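Local structure of hypoxanthine-guanine phosphoribosyltransferase (Thermus thermophilus, 3ACD) at residues Gly8-Ile14 with Phe172-Arg177. The protein probably catalyses the transfer of a phosphoribosyl group from 5-phospho-alpha-D-ribose 1-diphosphate to hypoxanthine or guanine, giving IMP or GMP in purine salvage. Residues are numbered along the deposited sequence; the frame is centred on the assembly and turned at random.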
loop_
_atom_site.group_PDB
_atom_site.type_symbol
_atom_site.label_atom_id
_atom_site.label_comp_id
_atom_site.label_asym_id
_atom_site.label_seq_id
_atom_site.Cartn_x
_atom_site.Cartn_y
_atom_site.Cartn_z
ATOM N N GLY A 8 20.093 6.531 -8.025
ATOM C CA GLY A 8 20.940 5.767 -8.920
ATOM C C GLY A 8 21.496 6.766 -9.917
ATOM O O GLY A 8 21.171 7.950 -9.832
ATOM N N ASN A 9 22.316 6.316 -10.863
ATOM C CA ASN A 9 22.891 7.240 -11.839
ATOM C C ASN A 9 22.196 7.199 -13.195
ATOM O O ASN A 9 22.783 7.589 -14.207
ATOM C CB ASN A 9 24.385 6.963 -12.026
ATOM C CG ASN A 9 24.657 5.599 -12.628
ATOM O OD1 ASN A 9 25.807 5.237 -12.874
ATOM N ND2 ASN A 9 23.602 4.835 -12.867
ATOM N N GLY A 10 20.953 6.726 -13.210
ATOM C CA GLY A 10 20.201 6.657 -14.451
ATOM C C GLY A 10 19.699 8.017 -14.910
ATOM O O GLY A 10 19.839 9.004 -14.190
ATOM N N PRO A 11 19.091 8.097 -16.104
ATOM C CA PRO A 11 18.567 9.344 -16.667
ATOM C C PRO A 11 17.275 9.882 -16.050
ATOM O O PRO A 11 16.987 11.072 -16.157
ATOM C CB PRO A 11 18.394 8.998 -18.141
ATOM C CG PRO A 11 17.967 7.568 -18.075
ATOM C CD PRO A 11 18.934 6.988 -17.064
ATOM N N VAL A 12 16.498 9.010 -15.415
ATOM C CA VAL A 12 15.237 9.426 -14.804
ATOM C C VAL A 12 15.361 9.620 -13.295
ATOM O O VAL A 12 15.793 8.720 -12.574
ATOM C CB VAL A 12 14.124 8.394 -15.089
ATOM C CG1 VAL A 12 12.825 8.816 -14.411
ATOM C CG2 VAL A 12 13.922 8.269 -16.593
ATOM N N GLN A 13 14.978 10.806 -12.832
ATOM C CA GLN A 13 15.034 11.154 -11.419
ATOM C C GLN A 13 13.824 12.030 -11.089
ATOM O O GLN A 13 13.644 13.093 -11.687
ATOM C CB GLN A 13 16.318 11.939 -11.115
ATOM C CG GLN A 13 17.624 11.289 -11.585
ATOM C CD GLN A 13 17.985 10.032 -10.812
ATOM O OE1 GLN A 13 17.605 9.868 -9.651
ATOM N NE2 GLN A 13 18.744 9.145 -11.449
ATOM N N ILE A 14 12.994 11.585 -10.150
ATOM C CA ILE A 14 11.814 12.354 -9.761
ATOM C C ILE A 14 11.752 12.405 -8.237
ATOM O O ILE A 14 11.622 11.371 -7.577
ATOM C CB ILE A 14 10.516 11.714 -10.311
ATOM C CG1 ILE A 14 10.697 11.357 -11.790
ATOM C CG2 ILE A 14 9.362 12.690 -10.172
ATOM C CD1 ILE A 14 9.481 10.693 -12.422
ATOM N N PHE A 172 11.578 8.450 -3.431
ATOM C CA PHE A 172 11.614 9.093 -4.737
ATOM C C PHE A 172 11.780 8.072 -5.855
ATOM O O PHE A 172 12.025 6.891 -5.607
ATOM C CB PHE A 172 12.769 10.101 -4.780
ATOM C CG PHE A 172 14.087 9.527 -4.332
ATOM C CD1 PHE A 172 14.796 8.646 -5.147
ATOM C CD2 PHE A 172 14.600 9.834 -3.075
ATOM C CE1 PHE A 172 15.996 8.077 -4.713
ATOM C CE2 PHE A 172 15.798 9.269 -2.630
ATOM C CZ PHE A 172 16.496 8.388 -3.451
ATOM N N ILE A 173 11.628 8.536 -7.090
ATOM C CA ILE A 173 11.796 7.676 -8.249
ATOM C C ILE A 173 13.189 7.946 -8.803
ATOM O O ILE A 173 13.575 9.100 -8.991
ATOM C CB ILE A 173 10.744 7.986 -9.356
ATOM C CG1 ILE A 173 9.407 7.324 -9.011
ATOM C CG2 ILE A 173 11.245 7.499 -10.715
ATOM C CD1 ILE A 173 9.444 5.805 -9.036
ATOM N N THR A 174 13.946 6.881 -9.040
ATOM C CA THR A 174 15.285 7.014 -9.596
ATOM C C THR A 174 15.477 5.933 -10.656
ATOM O O THR A 174 14.531 5.219 -10.994
ATOM C CB THR A 174 16.370 6.912 -8.492
ATOM O OG1 THR A 174 17.665 7.130 -9.067
ATOM C CG2 THR A 174 16.336 5.561 -7.822
ATOM N N SER A 175 16.686 5.809 -11.186
ATOM C CA SER A 175 16.937 4.822 -12.227
ATOM C C SER A 175 18.410 4.467 -12.342
ATOM O O SER A 175 19.263 5.100 -11.724
ATOM C CB SER A 175 16.456 5.365 -13.576
ATOM O OG SER A 175 17.125 6.582 -13.889
ATOM N N ILE A 176 18.691 3.448 -13.147
ATOM C CA ILE A 176 20.060 3.003 -13.385
ATOM C C ILE A 176 20.368 3.256 -14.852
ATOM O O ILE A 176 19.477 3.595 -15.633
ATOM C CB ILE A 176 20.229 1.492 -13.115
ATOM C CG1 ILE A 176 19.265 0.700 -14.002
ATOM C CG2 ILE A 176 19.993 1.192 -11.644
ATOM C CD1 ILE A 176 19.391 -0.807 -13.873
ATOM N N ARG A 177 21.631 3.097 -15.227
ATOM C CA ARG A 177 22.028 3.295 -16.612
ATOM C C ARG A 177 21.822 1.989 -17.366
ATOM O O ARG A 177 21.985 0.905 -16.804
ATOM C CB ARG A 177 23.496 3.718 -16.689
ATOM C CG ARG A 177 23.776 5.059 -16.038
ATOM C CD ARG A 177 25.241 5.441 -16.167
ATOM N NE ARG A 177 25.514 6.741 -15.562
ATOM C CZ ARG A 177 26.714 7.311 -15.528
ATOM N NH1 ARG A 177 27.756 6.695 -16.067
ATOM N NH2 ARG A 177 26.872 8.495 -14.951
HETATM O O HOH W 1 23.623 2.187 -13.351
HETATM O O HOH W 2 15.848 10.638 -7.676
#
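A single antiparallel beta bridge joins the loop before helix 16-33 to the C-terminal part of this type I phosphoribosyltransferase. Ile-14 and Ile-173 form the hydrogen-bonded pair: Ile-14 N to Ile-173 O is 2.8 Å, Ile-173 N to Ile-14 O 2.9 Å. Ile-14 CB and Ile-173 CB lie 3.9 Å apart, and both side chains touch Ile-19 and Leu-132. Beyond the bridge, side-chain hydrogen bonds supplement the main-chain bond from Gly-10 N to Ser-175 O (2.8 Å). Ser-175, with chi1 p, points toward 8-14, and its OG donates to Val-12 O at 2.8 Å. Gln-13 has chi1 and chi2 both m and folds back over its own loop. Gln-13 NE2 donates to Gly-10 O at 3.0 Å, and Gln-13 OE1 accepts from Thr-174 OG1 at 2.8 Å. Thr-174 OG1 accepts from Gly-8 N at 2.7 Å. A side chain at Gly-8 or Gly-10 would clash with Ser-175. Val-12 and Ser-175 touch Val-156, which binds IMP, so the contact backs the nucleotide site. At the exposed end, Arg-177 extends along Asn-9, and its NE donates to Asn-9 O at 3.2 Å. A water bridges Asn-9 ND2, at 2.7 Å, and Arg-177 N, at 2.9 Å.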